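Local coordinates for N-alpha-acetyltransferase 35, NatC auxiliary subunit (Saccharomyces cerevisiae, PDB 6YGA), which serves as the auxiliary subunit of the NatC N-terminal acetyltransferase, which acetylates the N-terminal methionine of L-A virus Gag, and has a role in L-A and M virus propagation, at residues B[170-173]-B[174-178]; B[300-303]-B[304-308]; B[407-410]-B[411-415]; B[453-457]-B[458-462]. One frame throughout, in Å; residues are numbered along the deposited sequence.

Contact 1 (B[170-173]-B[174-178]); sequences IVFE and EEDLN. With EDO (1,2-ethanediol), chain Z.
A tight turn in the loop that follows helix 142-167 is closed by Phe172 and Asp176, which bond to each other twice. The backbone N of Asp176 donates to Phe172 O (3.2 Å), and in return Phe172 N reaches Asp176 OD2 at 3.2 Å, a nearly straight bond (166°) that uses the anti lone pair of the carboxylate. The first torsion of Asp176, with CG beside its own backbone N (chi1 -58°), carries the carboxylate back to Phe172 N. OD2 also rests 3.3 Å from Val171 CB and lies at the edge of the Phe172 ring. Between these ends Glu174 takes a positive phi, and its N bonds to Leu177 O at 3.0 Å. Glu175 is extended, CG anti to N, and runs alongside Phe172 in the same direction, bringing OE1 to 3.4 Å from Phe172 CB. Over the centre of one ring face, 3.7 Å above the plane, sits O1 of a 1,2-ethanediol molecule.

Both acids have further partners: Asp176 OD1 meets Arg340 and Asn405, and Glu175 OE1 pairs with Arg408, whose guanidinium also makes a cation-pi contact with Phe172. Val171 packs on Ile341 of helix 337-347 and, with Leu177, on Leu166 of helix 142-167, while Leu177 also touches Trp103 and Leu104 of helix 85-104.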
loop_
_atom_site.group_PDB
_atom_site.type_symbol
_atom_site.label_atom_id
_atom_site.label_comp_id
_atom_site.label_asym_id
_atom_site.label_seq_id
_atom_site.Cartn_x
_atom_site.Cartn_y
_atom_site.Cartn_z
ATOM N N ILE B 170 2.621 -13.058 -0.537
ATOM C CA ILE B 170 1.259 -12.697 -0.922
ATOM C C ILE B 170 1.094 -11.181 -0.947
ATOM O O ILE B 170 0.659 -10.606 -1.953
ATOM C CB ILE B 170 0.241 -13.359 0.024
ATOM C CG1 ILE B 170 0.278 -14.883 -0.127
ATOM C CG2 ILE B 170 -1.151 -12.810 -0.230
ATOM C CD1 ILE B 170 0.123 -15.370 -1.555
ATOM N N VAL B 171 1.436 -10.514 0.153
ATOM C CA VAL B 171 1.327 -9.061 0.236
ATOM C C VAL B 171 2.718 -8.438 0.228
ATOM O O VAL B 171 3.728 -9.142 0.117
ATOM C CB VAL B 171 0.537 -8.629 1.484
ATOM C CG1 VAL B 171 -0.872 -9.207 1.446
ATOM C CG2 VAL B 171 1.265 -9.055 2.745
ATOM N N PHE B 172 2.778 -7.115 0.360
ATOM C CA PHE B 172 4.015 -6.362 0.205
ATOM C C PHE B 172 4.611 -6.035 1.568
ATOM O O PHE B 172 3.917 -5.517 2.450
ATOM C CB PHE B 172 3.762 -5.081 -0.594
ATOM C CG PHE B 172 3.326 -5.334 -2.012
ATOM C CD1 PHE B 172 1.998 -5.596 -2.312
ATOM C CD2 PHE B 172 4.250 -5.323 -3.044
ATOM C CE1 PHE B 172 1.600 -5.836 -3.619
ATOM C CE2 PHE B 172 3.858 -5.560 -4.352
ATOM C CZ PHE B 172 2.532 -5.816 -4.639
ATOM N N GLU B 173 5.896 -6.340 1.733
ATOM C CA GLU B 173 6.573 -6.119 3.001
ATOM C C GLU B 173 6.736 -4.629 3.279
ATOM O O GLU B 173 6.888 -3.815 2.364
ATOM C CB GLU B 173 7.941 -6.800 2.994
ATOM C CG GLU B 173 8.883 -6.270 1.920
ATOM C CD GLU B 173 10.190 -7.037 1.847
ATOM O OE1 GLU B 173 10.148 -8.269 1.648
ATOM O OE2 GLU B 173 11.258 -6.406 1.991
ATOM N N GLU B 174 6.706 -4.279 4.567
ATOM C CA GLU B 174 6.872 -2.898 5.028
ATOM C C GLU B 174 5.873 -1.951 4.365
ATOM O O GLU B 174 6.175 -0.785 4.106
ATOM C CB GLU B 174 8.308 -2.409 4.813
ATOM C CG GLU B 174 8.724 -1.273 5.737
ATOM C CD GLU B 174 10.148 -0.826 5.493
ATOM O OE1 GLU B 174 11.077 -1.516 5.963
ATOM O OE2 GLU B 174 10.338 0.203 4.813
ATOM N N GLU B 175 4.677 -2.452 4.076
ATOM C CA GLU B 175 3.590 -1.624 3.572
ATOM C C GLU B 175 2.298 -2.128 4.193
ATOM O O GLU B 175 1.602 -1.389 4.898
ATOM C CB GLU B 175 3.532 -1.662 2.040
ATOM C CG GLU B 175 2.390 -0.857 1.423
ATOM C CD GLU B 175 2.303 -1.011 -0.089
ATOM O OE1 GLU B 175 3.178 -1.682 -0.674
ATOM O OE2 GLU B 175 1.358 -0.461 -0.693
ATOM N N ASP B 176 1.987 -3.401 3.954
ATOM C CA ASP B 176 0.860 -4.041 4.615
ATOM C C ASP B 176 1.238 -4.566 5.990
ATOM O O ASP B 176 0.380 -4.650 6.877
ATOM C CB ASP B 176 0.334 -5.184 3.751
ATOM C CG ASP B 176 -0.079 -4.720 2.379
ATOM O OD1 ASP B 176 -0.886 -3.771 2.297
ATOM O OD2 ASP B 176 0.418 -5.288 1.385
ATOM N N LEU B 177 2.508 -4.912 6.187
ATOM C CA LEU B 177 2.948 -5.544 7.422
ATOM C C LEU B 177 4.457 -5.398 7.549
ATOM O O LEU B 177 5.198 -5.765 6.632
ATOM C CB LEU B 177 2.543 -7.019 7.441
ATOM C CG LEU B 177 2.872 -7.838 8.686
ATOM C CD1 LEU B 177 2.671 -7.019 9.944
ATOM C CD2 LEU B 177 1.986 -9.065 8.705
ATOM N N ASN B 178 4.901 -4.867 8.686
ATOM C CA ASN B 178 6.316 -4.679 8.976
ATOM C C ASN B 178 6.851 -5.902 9.708
ATOM O O ASN B 178 6.247 -6.365 10.684
ATOM C CB ASN B 178 6.528 -3.422 9.822
ATOM C CG ASN B 178 7.971 -3.251 10.282
ATOM O OD1 ASN B 178 8.395 -3.853 11.269
ATOM N ND2 ASN B 178 8.724 -2.411 9.577
HETATM C C1 EDO Z . 4.864 -9.410 -3.906
HETATM O O1 EDO Z . 3.664 -9.238 -3.143
HETATM C C2 EDO Z . 6.073 -9.115 -3.026
HETATM O O2 EDO Z . 6.114 -10.051 -1.942
#

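Contact 2 (B[300-303]-B[304-308])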
loop_
_atom_site.group_PDB
_atom_site.type_symbol
_atom_site.label_atom_id
_atom_site.label_comp_id
_atom_site.label_asym_id
_atom_site.label_seq_id
_atom_site.Cartn_x
_atom_site.Cartn_y
_atom_site.Cartn_z
ATOM N N PHE B 300 -8.820 -7.365 18.104
ATOM C CA PHE B 300 -8.900 -8.819 18.013
ATOM C C PHE B 300 -10.225 -9.257 17.404
ATOM O O PHE B 300 -10.287 -10.264 16.688
ATOM C CB PHE B 300 -8.710 -9.445 19.397
ATOM C CG PHE B 300 -7.299 -9.377 19.909
ATOM C CD1 PHE B 300 -6.236 -9.779 19.114
ATOM C CD2 PHE B 300 -7.035 -8.909 21.184
ATOM C CE1 PHE B 300 -4.935 -9.719 19.587
ATOM C CE2 PHE B 300 -5.736 -8.846 21.661
ATOM C CZ PHE B 300 -4.686 -9.251 20.861
ATOM N N ILE B 301 -11.297 -8.509 17.677
ATOM C CA ILE B 301 -12.599 -8.824 17.097
ATOM C C ILE B 301 -12.560 -8.647 15.585
ATOM O O ILE B 301 -13.041 -9.500 14.828
ATOM C CB ILE B 301 -13.695 -7.953 17.738
ATOM C CG1 ILE B 301 -13.737 -8.170 19.254
ATOM C CG2 ILE B 301 -15.050 -8.256 17.121
ATOM C CD1 ILE B 301 -14.738 -7.283 19.976
ATOM N N THR B 302 -11.984 -7.534 15.123
ATOM C CA THR B 302 -11.837 -7.308 13.688
ATOM C C THR B 302 -11.003 -8.410 13.046
ATOM O O THR B 302 -11.333 -8.895 11.957
ATOM C CB THR B 302 -11.204 -5.937 13.437
ATOM O OG1 THR B 302 -12.031 -4.916 14.010
ATOM C CG2 THR B 302 -11.056 -5.678 11.947
ATOM N N LEU B 303 -9.926 -8.827 13.713
ATOM C CA LEU B 303 -9.093 -9.899 13.179
ATOM C C LEU B 303 -9.868 -11.205 13.080
ATOM O O LEU B 303 -9.770 -11.919 12.075
ATOM C CB LEU B 303 -7.854 -10.081 14.053
ATOM C CG LEU B 303 -7.058 -11.363 13.816
ATOM C CD1 LEU B 303 -6.408 -11.350 12.441
ATOM C CD2 LEU B 303 -6.022 -11.547 14.910
ATOM N N ALA B 304 -10.651 -11.532 14.109
ATOM C CA ALA B 304 -11.349 -12.812 14.123
ATOM C C ALA B 304 -12.436 -12.870 13.056
ATOM O O ALA B 304 -12.584 -13.890 12.374
ATOM C CB ALA B 304 -11.941 -13.072 15.507
ATOM N N ASN B 305 -13.207 -11.791 12.895
ATOM C CA ASN B 305 -14.278 -11.805 11.902
ATOM C C ASN B 305 -13.722 -11.815 10.484
ATOM O O ASN B 305 -14.301 -12.445 9.592
ATOM C CB ASN B 305 -15.208 -10.610 12.104
ATOM C CG ASN B 305 -16.091 -10.758 13.325
ATOM O OD1 ASN B 305 -16.166 -9.859 14.163
ATOM N ND2 ASN B 305 -16.761 -11.901 13.436
ATOM N N ASP B 306 -12.604 -11.125 10.254
ATOM C CA ASP B 306 -12.010 -11.111 8.921
ATOM C C ASP B 306 -11.505 -12.494 8.527
ATOM O O ASP B 306 -11.669 -12.918 7.376
ATOM C CB ASP B 306 -10.881 -10.081 8.865
ATOM C CG ASP B 306 -11.394 -8.653 8.893
ATOM O OD1 ASP B 306 -12.627 -8.466 8.973
ATOM O OD2 ASP B 306 -10.570 -7.716 8.832
ATOM N N VAL B 307 -10.892 -13.213 9.470
ATOM C CA VAL B 307 -10.446 -14.573 9.193
ATOM C C VAL B 307 -11.644 -15.495 8.988
ATOM O O VAL B 307 -11.628 -16.367 8.111
ATOM C CB VAL B 307 -9.524 -15.071 10.321
ATOM C CG1 VAL B 307 -9.244 -16.561 10.175
ATOM C CG2 VAL B 307 -8.219 -14.284 10.325
ATOM N N LYS B 308 -12.702 -15.311 9.784
ATOM C CA LYS B 308 -13.916 -16.102 9.595
ATOM C C LYS B 308 -14.486 -15.911 8.195
ATOM O O LYS B 308 -14.999 -16.859 7.590
ATOM C CB LYS B 308 -14.960 -15.734 10.651
ATOM C CG LYS B 308 -14.649 -16.266 12.042
ATOM C CD LYS B 308 -15.684 -15.815 13.061
ATOM C CE LYS B 308 -17.050 -16.402 12.758
ATOM N NZ LYS B 308 -18.073 -15.985 13.761
#
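Leu303 and Val307 run alongside each other in the same direction on the packed flank of helix 298-311, with Leu303 CD1 4.0 Å from Val307 CG2. Leu303 CG stands anti to its backbone N (chi1 166°), which carries the branch forward along the helix toward the next turn. Val307 CG2 also lies 3.3 Å from Leu303 O, the acceptor of Val307 N. Four successive i to i+4 backbone bonds underlie this packing; the shortest joins Ala304 N to Phe300 O at 2.9 Å, and the straightest joins Asn305 N to Ile301 O (168°). Around this flank, Leu303 meets Ile338 of helix 337-347 and Leu230 of helix 215-231, Val307 meets Leu342, and Phe300 reaches Leu97 and Ile101 of helix 85-104.

A further side lies against helix 245-260, where Ala304, small and buried, and Asn305 meet Ile251, and Ile301 meets Asn255. Ile301 and Asn305, both partly exposed, extend the same way from successive turns. The loose side is that of Thr302, which is exposed and whose only side-chain approach across the two segments is from CG2, 3.8 Å from Asp306 OD2.

Asp306, buried one turn after the exposed Thr302, has its CG 3.1 Å from Thr302 O, so a carboxylate is held close to a carbonyl oxygen that is already accepting a bond from Asp306 N. Outside partners probably offset this: OD1 forms a salt bridge with Arg335, and OD2 accepts a bond from the backbone N of His336. This pairing probably keeps the buried carboxylate ionised and ties helix 298-311 to the residues just before helix 337-347.

Contact 3 (B[407-410]-B[411-415]). With EDO (1,2-ethanediol), chain X; EDO (1,2-ethanediol), chain C; EDO (1,2-ethanediol), chain D.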
loop_
_atom_site.group_PDB
_atom_site.type_symbol
_atom_site.label_atom_id
_atom_site.label_comp_id
_atom_site.label_asym_id
_atom_site.label_seq_id
_atom_site.Cartn_x
_atom_site.Cartn_y
_atom_site.Cartn_z
ATOM N N CYS B 407 -4.638 0.559 -2.432
ATOM C CA CYS B 407 -3.790 1.161 -3.453
ATOM C C CYS B 407 -3.175 0.112 -4.375
ATOM O O CYS B 407 -3.205 0.266 -5.600
ATOM C CB CYS B 407 -2.688 1.996 -2.799
ATOM S SG CYS B 407 -3.286 3.474 -1.962
ATOM N N ARG B 408 -2.611 -0.957 -3.802
ATOM C CA ARG B 408 -2.022 -2.010 -4.623
ATOM C C ARG B 408 -3.074 -2.711 -5.470
ATOM O O ARG B 408 -2.752 -3.249 -6.536
ATOM C CB ARG B 408 -1.298 -3.027 -3.741
ATOM C CG ARG B 408 -0.066 -2.486 -3.042
ATOM C CD ARG B 408 1.080 -2.286 -4.014
ATOM N NE ARG B 408 2.301 -1.861 -3.338
ATOM C CZ ARG B 408 3.506 -1.877 -3.899
ATOM N NH1 ARG B 408 3.650 -2.303 -5.147
ATOM N NH2 ARG B 408 4.566 -1.473 -3.213
ATOM N N TYR B 409 -4.327 -2.727 -5.011
ATOM C CA TYR B 409 -5.396 -3.342 -5.788
ATOM C C TYR B 409 -5.494 -2.710 -7.171
ATOM O O TYR B 409 -5.540 -3.412 -8.185
ATOM C CB TYR B 409 -6.719 -3.222 -5.027
ATOM C CG TYR B 409 -7.937 -3.720 -5.773
ATOM C CD1 TYR B 409 -8.093 -5.069 -6.080
ATOM C CD2 TYR B 409 -8.944 -2.842 -6.149
ATOM C CE1 TYR B 409 -9.216 -5.523 -6.754
ATOM C CE2 TYR B 409 -10.067 -3.283 -6.820
ATOM C CZ TYR B 409 -10.200 -4.621 -7.119
ATOM O OH TYR B 409 -11.325 -5.050 -7.788
ATOM N N ARG B 410 -5.501 -1.376 -7.229
ATOM C CA ARG B 410 -5.561 -0.711 -8.527
ATOM C C ARG B 410 -4.266 -0.904 -9.303
ATOM O O ARG B 410 -4.288 -1.050 -10.532
ATOM C CB ARG B 410 -5.866 0.775 -8.352
ATOM C CG ARG B 410 -5.939 1.533 -9.666
ATOM C CD ARG B 410 -6.382 2.969 -9.470
ATOM N NE ARG B 410 -6.686 3.609 -10.747
ATOM C CZ ARG B 410 -5.802 4.289 -11.468
ATOM N NH1 ARG B 410 -4.552 4.421 -11.041
ATOM N NH2 ARG B 410 -6.170 4.833 -12.619
ATOM N N GLN B 411 -3.126 -0.919 -8.606
ATOM C CA GLN B 411 -1.846 -1.075 -9.290
ATOM C C GLN B 411 -1.703 -2.456 -9.914
ATOM O O GLN B 411 -0.995 -2.609 -10.915
ATOM C CB GLN B 411 -0.699 -0.801 -8.318
ATOM C CG GLN B 411 -0.669 0.634 -7.822
ATOM C CD GLN B 411 0.174 0.821 -6.577
ATOM O OE1 GLN B 411 1.151 0.103 -6.351
ATOM N NE2 GLN B 411 -0.204 1.793 -5.754
ATOM N N GLY B 412 -2.365 -3.467 -9.348
ATOM C CA GLY B 412 -2.291 -4.798 -9.920
ATOM C C GLY B 412 -2.878 -4.883 -11.315
ATOM O O GLY B 412 -2.492 -5.748 -12.105
ATOM N N PHE B 413 -3.810 -3.986 -11.643
ATOM C CA PHE B 413 -4.433 -4.035 -12.959
ATOM C C PHE B 413 -3.515 -3.509 -14.054
ATOM O O PHE B 413 -3.699 -3.875 -15.220
ATOM C CB PHE B 413 -5.753 -3.261 -12.949
ATOM C CG PHE B 413 -6.855 -3.956 -12.199
ATOM C CD1 PHE B 413 -7.446 -5.103 -12.708
ATOM C CD2 PHE B 413 -7.303 -3.461 -10.987
ATOM C CE1 PHE B 413 -8.465 -5.743 -12.016
ATOM C CE2 PHE B 413 -8.318 -4.094 -10.292
ATOM C CZ PHE B 413 -8.900 -5.236 -10.805
ATOM N N ASN B 414 -2.536 -2.668 -13.708
ATOM C CA ASN B 414 -1.554 -2.212 -14.688
ATOM C C ASN B 414 -0.889 -3.390 -15.390
ATOM O O ASN B 414 -0.770 -3.415 -16.621
ATOM C CB ASN B 414 -0.508 -1.331 -14.001
ATOM C CG ASN B 414 -0.901 0.129 -13.975
ATOM O OD1 ASN B 414 -1.298 0.692 -14.993
ATOM N ND2 ASN B 414 -0.787 0.754 -12.808
ATOM N N ARG B 415 -0.469 -4.391 -14.618
ATOM C CA ARG B 415 0.125 -5.584 -15.209
ATOM C C ARG B 415 -0.911 -6.409 -15.969
ATOM O O ARG B 415 -0.623 -6.925 -17.053
ATOM C CB ARG B 415 0.792 -6.421 -14.116
ATOM C CG ARG B 415 1.042 -7.872 -14.488
ATOM C CD ARG B 415 1.731 -8.623 -13.356
ATOM N NE ARG B 415 1.831 -10.051 -13.641
ATOM C CZ ARG B 415 2.796 -10.600 -14.372
ATOM N NH1 ARG B 415 3.748 -9.839 -14.893
ATOM N NH2 ARG B 415 2.807 -11.908 -14.584
HETATM C C1 EDO X . 1.555 -4.294 -7.831
HETATM O O1 EDO X . 2.342 -3.104 -7.698
HETATM C C2 EDO X . 0.313 -4.182 -6.955
HETATM O O2 EDO X . -0.474 -5.376 -7.051
HETATM C C1 EDO C . -3.424 6.406 -15.097
HETATM O O1 EDO C . -4.672 6.975 -14.688
HETATM C C2 EDO C . -2.831 5.572 -13.966
HETATM O O2 EDO C . -2.510 6.414 -12.853
HETATM C C1 EDO D . 1.313 4.067 -15.917
HETATM O O1 EDO D . 0.147 3.723 -15.159
HETATM C C2 EDO D . 1.023 4.001 -17.412
HETATM O O2 EDO D . 0.670 2.663 -17.783
#
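Tyr409 and Phe413, one turn apart, form a T-shaped pair in which the edge of Phe413 is directed at the face of Tyr409, with centroids 5.2 Å apart and planes at 79°. Phe413 CE2 comes within 3.7 Å of Tyr409 CZ, toward the rim of the ring. The phenol OH beyond is hydrogen-bonded to Glu449. Backbone donors on this turn are served unevenly. Gln411 N donates to Cys407 O, and Gly412 N to Arg408 O at 2.8 Å with a weak second bond to Tyr409 O. Phe413 N instead turns to Arg410 O, three residues back, at 3.2 Å, standing well above the carbonyl plane.

These are the opening turns of helix 406-429, within the TPR-repeat family region; the N-H groups of Cys407 and Arg408 are both taken by Asn405 OD1. Arg408, bent at chi2 (-73°), crosses Gln411 at a slant: its CD lies 3.3 Å from Gln411 OE1, and the guanidinium and amide planes are 47° apart. Its NE forms a salt bridge with Glu175, whereas NH1 donates to O1 of a 1,2-ethanediol (3.0 Å) that also bonds weakly to Arg408 O. The extended Arg410 gives NE to the carbonyl of Phe450 and makes a cation-pi contact with its ring; two weak bonds join NH1 and NH2 to a second diol. Cys407 and Gln411 pack on Arg140 of the N-alpha-acetyltransferase 30 chain.

Contact 4 (B[453-457]-B[458-462])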
loop_
_atom_site.group_PDB
_atom_site.type_symbol
_atom_site.label_atom_id
_atom_site.label_comp_id
_atom_site.label_asym_id
_atom_site.label_seq_id
_atom_site.Cartn_x
_atom_site.Cartn_y
_atom_site.Cartn_z
ATOM N N LYS B 453 -11.736 2.729 -10.115
ATOM C CA LYS B 453 -11.026 2.668 -8.843
ATOM C C LYS B 453 -10.213 3.934 -8.596
ATOM O O LYS B 453 -9.965 4.296 -7.439
ATOM C CB LYS B 453 -10.137 1.421 -8.811
ATOM C CG LYS B 453 -9.312 1.265 -7.551
ATOM C CD LYS B 453 -10.166 0.926 -6.354
ATOM C CE LYS B 453 -9.326 0.939 -5.093
ATOM N NZ LYS B 453 -10.136 0.616 -3.891
ATOM N N GLY B 454 -9.809 4.625 -9.667
ATOM C CA GLY B 454 -9.079 5.875 -9.516
ATOM C C GLY B 454 -9.862 6.954 -8.791
ATOM O O GLY B 454 -9.277 7.793 -8.099
ATOM N N PHE B 455 -11.191 6.948 -8.929
ATOM C CA PHE B 455 -12.007 7.921 -8.209
ATOM C C PHE B 455 -12.026 7.630 -6.715
ATOM O O PHE B 455 -12.076 8.558 -5.899
ATOM C CB PHE B 455 -13.432 7.943 -8.764
ATOM C CG PHE B 455 -13.558 8.652 -10.080
ATOM C CD1 PHE B 455 -13.503 10.036 -10.144
ATOM C CD2 PHE B 455 -13.741 7.938 -11.252
ATOM C CE1 PHE B 455 -13.623 10.691 -11.355
ATOM C CE2 PHE B 455 -13.861 8.587 -12.461
ATOM C CZ PHE B 455 -13.799 9.966 -12.514
ATOM N N ASP B 456 -11.995 6.349 -6.337
ATOM C CA ASP B 456 -11.983 6.000 -4.920
ATOM C C ASP B 456 -10.685 6.438 -4.257
ATOM O O ASP B 456 -10.680 6.792 -3.073
ATOM C CB ASP B 456 -12.197 4.494 -4.751
ATOM C CG ASP B 456 -12.241 4.064 -3.295
ATOM O OD1 ASP B 456 -13.145 4.517 -2.559
ATOM O OD2 ASP B 456 -11.382 3.255 -2.889
ATOM N N LEU B 457 -9.588 6.439 -5.006
ATOM C CA LEU B 457 -8.285 6.842 -4.501
ATOM C C LEU B 457 -7.992 8.319 -4.732
ATOM O O LEU B 457 -6.911 8.783 -4.356
ATOM C CB LEU B 457 -7.191 5.985 -5.147
ATOM C CG LEU B 457 -7.339 4.470 -4.973
ATOM C CD1 LEU B 457 -6.347 3.729 -5.846
ATOM C CD2 LEU B 457 -7.172 4.058 -3.513
ATOM N N ASP B 458 -8.928 9.061 -5.334
ATOM C CA ASP B 458 -8.757 10.490 -5.606
ATOM C C ASP B 458 -7.561 10.739 -6.520
ATOM O O ASP B 458 -6.849 11.735 -6.384
ATOM C CB ASP B 458 -8.632 11.295 -4.308
ATOM C CG ASP B 458 -9.952 11.418 -3.571
ATOM O OD1 ASP B 458 -10.932 11.876 -4.193
ATOM O OD2 ASP B 458 -10.018 11.045 -2.382
ATOM N N ILE B 459 -7.336 9.815 -7.455
ATOM C CA ILE B 459 -6.279 9.990 -8.442
ATOM C C ILE B 459 -6.629 11.117 -9.404
ATOM O O ILE B 459 -5.765 11.911 -9.792
ATOM C CB ILE B 459 -6.033 8.664 -9.184
ATOM C CG1 ILE B 459 -5.488 7.606 -8.222
ATOM C CG2 ILE B 459 -5.084 8.869 -10.351
ATOM C CD1 ILE B 459 -4.176 7.992 -7.573
ATOM N N TYR B 460 -7.898 11.223 -9.786
ATOM C CA TYR B 460 -8.316 12.159 -10.819
ATOM C C TYR B 460 -8.711 13.500 -10.215
ATOM O O TYR B 460 -9.427 13.562 -9.211
ATOM C CB TYR B 460 -9.495 11.590 -11.611
ATOM C CG TYR B 460 -9.318 10.152 -12.043
ATOM C CD1 TYR B 460 -8.131 9.717 -12.624
ATOM C CD2 TYR B 460 -10.338 9.225 -11.860
ATOM C CE1 TYR B 460 -7.968 8.399 -13.016
ATOM C CE2 TYR B 460 -10.187 7.910 -12.246
ATOM C CZ TYR B 460 -9.002 7.501 -12.823
ATOM O OH TYR B 460 -8.858 6.188 -13.206
ATOM N N LYS B 461 -8.252 14.573 -10.843
ATOM C CA LYS B 461 -8.662 15.901 -10.425
ATOM C C LYS B 461 -10.031 16.228 -11.015
ATOM O O LYS B 461 -10.461 15.603 -11.987
ATOM C CB LYS B 461 -7.623 16.934 -10.851
ATOM C CG LYS B 461 -6.334 16.873 -10.042
ATOM C CD LYS B 461 -5.353 17.951 -10.476
ATOM C CE LYS B 461 -5.907 19.343 -10.217
ATOM N NZ LYS B 461 -6.242 19.548 -8.779
ATOM N N PRO B 462 -10.752 17.190 -10.424
ATOM C CA PRO B 462 -12.100 17.503 -10.929
ATOM C C PRO B 462 -12.171 17.790 -12.422
ATOM O O PRO B 462 -13.160 17.413 -13.062
ATOM C CB PRO B 462 -12.496 18.727 -10.094
ATOM C CG PRO B 462 -11.792 18.516 -8.801
ATOM C CD PRO B 462 -10.467 17.891 -9.157
HETATM O O HOH W 1 -12.519 11.141 -6.464
#
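Gly454, Phe455, Asp458 and Ile459 form a Schellman motif that ends helix 433-456. Ile459 N returns five residues to Gly454 O (2.9 Å), Asp458 N makes a weak bond to Phe455 O (3.2 Å), and Asp458 itself takes the positive phi (61°) that turns the chain off the helix.

The chain then brings Tyr460 back against the last turn. With CG beside the backbone N (chi1 -47°), its ring lies on the bare CA of Gly454, CE2 coming to 3.6 Å, while Gly454 O stands over one face toward the rim. The same ring presents its CD2 edge to Phe455, 3.4 Å above the plane and over the ring centre. This T-shaped pair has centroids 4.7 Å apart and planes at 75°. The Phe455 ring also stacks with Phe469. Tyr460 OH is anchored on Ser451 O. Within the turn, Leu457 CB and Ile459 CG1 touch at 3.9 Å.

Lys453 NZ forms a salt bridge with Asp456 OD2, met from the anti side and out of the carboxylate plane. The carbonyls of Leu457 and Asp458 accept bonds from Arg140 and Arg137 of the N-alpha-acetyltransferase 30 chain, placing this helix end at the subunit interface. A water in the plane of the Phe455 ring, at its edge, donates to Phe455 O and to Asp458 OD1 (2.9 Å).

How the contacts relate
From the N terminus, the four contacts follow in series and none nests in or crosses another. Contact 1 closes a turn in the loop between helices 142-167 and 193-209. Contact 2, within helix 298-311, stays about 9 Å from it at the nearest atoms, yet both pack on helix 337-347. Contact 3 lies in helix 406-429 and meets contact 1 through Arg408, linking the Mak10 family region to the TPR-like region. The next helix, 433-456, ends in contact 4, against which Arg410 of contact 3 packs. Contacts 1, 3 and 4 all reach the N-alpha-acetyltransferase 30 chain, whereas contact 2 touches no other protein chain.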